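Local coordinates for flagellar hook-associated protein 3 (Bacillus cereus, PDB 5ZIY) that probably forms part of the hook-filament junction of the bacterial flagellum, as a hook-associated structural protein linking hook to flagellin filament, at residues T50-L55 and K145-M150. Sequence-based numbering, arbitrary orientation.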
ATOM      1  N   THR A  50      11.298  -9.366  -2.840  1.00 26.27           N
ATOM      2  CA  THR A  50      12.676  -9.384  -3.295  1.00 28.96           C
ATOM      3  C   THR A  50      13.468 -10.434  -2.548  1.00 29.62           C
ATOM      4  O   THR A  50      14.138 -11.251  -3.157  1.00 31.49           O
ATOM      5  CB  THR A  50      13.340  -7.986  -3.105  1.00 30.22           C
ATOM      6  OG1 THR A  50      12.732  -7.064  -4.012  1.00 30.36           O
ATOM      7  CG2 THR A  50      14.858  -8.048  -3.359  1.00 34.00           C
ATOM      8  N   ARG A  51      13.377 -10.424  -1.227  1.00 28.56           N
ATOM      9  CA  ARG A  51      14.079 -11.415  -0.412  1.00 29.71           C
ATOM     10  C   ARG A  51      13.552 -12.827  -0.667  1.00 29.04           C
ATOM     11  O   ARG A  51      14.317 -13.763  -0.716  1.00 30.60           O
ATOM     12  CB  ARG A  51      13.991 -11.036   1.069  1.00 30.27           C
ATOM     13  CG  ARG A  51      14.621 -12.031   2.054  1.00 34.25           C
ATOM     14  CD  ARG A  51      16.115 -12.017   2.059  1.00 39.67           C
ATOM     15  NE  ARG A  51      16.660 -12.947   3.053  1.00 43.83           N
ATOM     16  CZ  ARG A  51      17.878 -13.482   3.003  1.00 48.36           C
ATOM     17  NH1 ARG A  51      18.696 -13.184   2.000  1.00 51.56           N
ATOM     18  NH2 ARG A  51      18.277 -14.336   3.942  1.00 50.43           N
ATOM     19  N   ALA A  52      12.240 -12.951  -0.853  1.00 27.20           N
ATOM     20  CA  ALA A  52      11.601 -14.247  -1.173  1.00 27.22           C
ATOM     21  C   ALA A  52      12.143 -14.797  -2.469  1.00 28.80           C
ATOM     22  O   ALA A  52      12.438 -15.992  -2.541  1.00 29.86           O
ATOM     23  CB  ALA A  52      10.063 -14.114  -1.263  1.00 25.98           C
ATOM     24  N   ASP A  53      12.239 -13.932  -3.486  1.00 29.43           N
ATOM     25  CA  ASP A  53      12.843 -14.281  -4.792  1.00 32.02           C
ATOM     26  C   ASP A  53      14.292 -14.791  -4.626  1.00 34.03           C
ATOM     27  O   ASP A  53      14.656 -15.842  -5.142  1.00 35.70           O
ATOM     28  CB  ASP A  53      12.844 -13.044  -5.716  1.00 33.21           C
ATOM     29  CG  ASP A  53      13.551 -13.282  -7.045  1.00 38.65           C
ATOM     30  OD1 ASP A  53      12.958 -13.985  -7.881  1.00 43.35           O
ATOM     31  OD2 ASP A  53      14.683 -12.744  -7.290  1.00 43.73           O
ATOM     32  N   GLN A  54      15.093 -14.033  -3.886  1.00 34.32           N
ATOM     33  CA  GLN A  54      16.491 -14.383  -3.628  1.00 36.97           C
ATOM     34  C   GLN A  54      16.644 -15.773  -2.970  1.00 36.75           C
ATOM     35  O   GLN A  54      17.416 -16.600  -3.436  1.00 39.00           O
ATOM     36  CB  GLN A  54      17.158 -13.277  -2.782  1.00 38.33           C
ATOM     37  CG  GLN A  54      17.276 -11.895  -3.509  1.00 41.64           C
ATOM     38  CD  GLN A  54      17.825 -10.747  -2.622  1.00 43.76           C
ATOM     39  OE1 GLN A  54      17.223 -10.368  -1.601  1.00 43.75           O
ATOM     40  NE2 GLN A  54      18.940 -10.170  -3.040  1.00 47.48           N
ATOM     41  N   LEU A  55      15.884 -16.015  -1.904  1.00 34.51           N
ATOM     42  CA  LEU A  55      15.886 -17.291  -1.161  1.00 34.67           C
ATOM     43  C   LEU A  55      15.377 -18.484  -1.988  1.00 34.70           C
ATOM     44  O   LEU A  55      15.710 -19.638  -1.705  1.00 35.77           O
ATOM     45  CB  LEU A  55      14.958 -17.175   0.068  1.00 32.99           C
ATOM     46  CG  LEU A  55      15.350 -16.252   1.216  1.00 33.57           C
ATOM     47  CD1 LEU A  55      14.199 -16.174   2.230  1.00 32.31           C
ATOM     48  CD2 LEU A  55      16.669 -16.686   1.871  1.00 36.69           C
ATOM     49  N   LYS A 145      -0.761 -15.867  -1.194  1.00 19.64           N
ATOM     50  CA  LYS A 145      -0.974 -17.281  -1.551  1.00 20.93           C
ATOM     51  C   LYS A 145       0.288 -17.885  -2.117  1.00 21.61           C
ATOM     52  O   LYS A 145       0.630 -19.005  -1.766  1.00 22.40           O
ATOM     53  CB  LYS A 145      -2.118 -17.445  -2.552  1.00 21.76           C
ATOM     54  CG  LYS A 145      -3.466 -17.148  -1.920  1.00 24.17           C
ATOM     55  CD  LYS A 145      -4.611 -17.049  -2.919  1.00 27.81           C
ATOM     56  CE  LYS A 145      -5.971 -16.965  -2.186  1.00 30.01           C
ATOM     57  NZ  LYS A 145      -7.102 -16.452  -3.033  1.00 32.12           N
ATOM     58  N   THR A 146       0.974 -17.126  -2.985  1.00 21.51           N
ATOM     59  CA  THR A 146       2.239 -17.571  -3.553  1.00 22.41           C
ATOM     60  C   THR A 146       3.284 -17.772  -2.433  1.00 22.19           C
ATOM     61  O   THR A 146       3.936 -18.796  -2.400  1.00 23.17           O
ATOM     62  CB  THR A 146       2.762 -16.602  -4.622  1.00 22.63           C
ATOM     63  OG1 THR A 146       1.785 -16.492  -5.673  1.00 23.24           O
ATOM     64  CG2 THR A 146       4.108 -17.094  -5.223  1.00 23.98           C
ATOM     65  N   LEU A 147       3.410 -16.816  -1.499  1.00 21.13           N
ATOM     66  CA  LEU A 147       4.420 -16.959  -0.429  1.00 21.33           C
ATOM     67  C   LEU A 147       4.102 -18.246   0.382  1.00 21.94           C
ATOM     68  O   LEU A 147       4.994 -19.008   0.747  1.00 22.88           O
ATOM     69  CB  LEU A 147       4.464 -15.730   0.506  1.00 20.41           C
ATOM     70  CG  LEU A 147       5.097 -14.449  -0.065  1.00 20.40           C
ATOM     71  CD1 LEU A 147       4.938 -13.264   0.973  1.00 19.77           C
ATOM     72  CD2 LEU A 147       6.542 -14.663  -0.478  1.00 21.37           C
ATOM     73  N   LYS A 148       2.827 -18.488   0.639  1.00 21.64           N
ATOM     74  CA  LYS A 148       2.447 -19.673   1.402  1.00 23.20           C
ATOM     75  C   LYS A 148       2.798 -20.993   0.709  1.00 24.44           C
ATOM     76  O   LYS A 148       3.299 -21.905   1.344  1.00 24.72           O
ATOM     77  CB  LYS A 148       0.982 -19.616   1.787  1.00 22.62           C
ATOM     78  CG  LYS A 148       0.595 -20.732   2.727  1.00 26.21           C
ATOM     79  CD  LYS A 148      -0.871 -20.823   2.888  1.00 27.57           C
ATOM     80  CE  LYS A 148      -1.260 -21.986   3.805  1.00 30.98           C
ATOM     81  NZ  LYS A 148      -1.729 -23.099   2.957  1.00 34.55           N
ATOM     82  N   GLN A 149       2.559 -21.092  -0.590  1.00 25.69           N
ATOM     83  CA  GLN A 149       2.949 -22.281  -1.333  1.00 27.69           C
ATOM     84  C   GLN A 149       4.493 -22.389  -1.438  1.00 27.68           C
ATOM     85  O   GLN A 149       5.034 -23.491  -1.574  1.00 27.27           O
ATOM     86  CB  GLN A 149       2.325 -22.298  -2.738  1.00 28.35           C
ATOM     87  CG  GLN A 149       0.806 -22.223  -2.796  1.00 32.44           C
ATOM     88  CD  GLN A 149       0.311 -21.983  -4.236  1.00 39.81           C
ATOM     89  OE1 GLN A 149       0.588 -22.790  -5.141  1.00 44.13           O
ATOM     90  NE2 GLN A 149      -0.394 -20.854  -4.459  1.00 41.12           N
ATOM     91  N   MET A 150       5.185 -21.242  -1.400  1.00 27.82           N
ATOM     92  CA  MET A 150       6.653 -21.206  -1.441  1.00 28.66           C
ATOM     93  C   MET A 150       7.200 -21.840  -0.172  1.00 28.46           C
ATOM     94  O   MET A 150       7.999 -22.740  -0.230  1.00 28.18           O
ATOM     95  CB  MET A 150       7.170 -19.776  -1.563  1.00 29.37           C
ATOM     96  CG  MET A 150       7.264 -19.236  -2.991  1.00 32.17           C
ATOM     97  SD  MET A 150       7.954 -17.541  -3.025  1.00 31.48           S
ATOM     98  CE  MET A 150       8.551 -17.390  -4.712  1.00 37.37           C
TER
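Leu147 makes the closest approach to Ala52, with one methyl of its fork. Leu147 CB is still 6.1 Å from Ala52 CB. With chi1 at -73°, Leu147 CG stands anti to the carbonyl carbon and has closed to 5.1 Å from Ala52 CB. There the chain forks, and Leu147 CD2 runs on to 3.6 Å from Ala52 CB. Leu147 CD1 stays 5.6 Å from Ala52 CB. The approach is nearly end-on, the angle CG-CD2 of Leu147 to Ala52 CB being about 163°. Ala52 and Leu147 belong to helices 8-60 and 137-155 of an elongated helical bundle, the first helix lying in the flagellin-type N-terminal helical region. Ala52 CA and Leu147 CA, the nearest pair of the two segments, are 7.7 Å apart, consistent with the short Ala52 side chain that points at the other helix. Three residues on from Leu147, Met150 adds its sulfur, SD 4.4 Å from Ala52 CB. The same Met150 SD lies 4.1 Å from Leu147 CD2, so sulfur and methyl are neighbours beside the Ala52 methyl. Helix 67-87 also joins the packing, Ile76 touching Ala52 and Val83 touching Leu147, while Asn169 of helix 162-204 touches Met150.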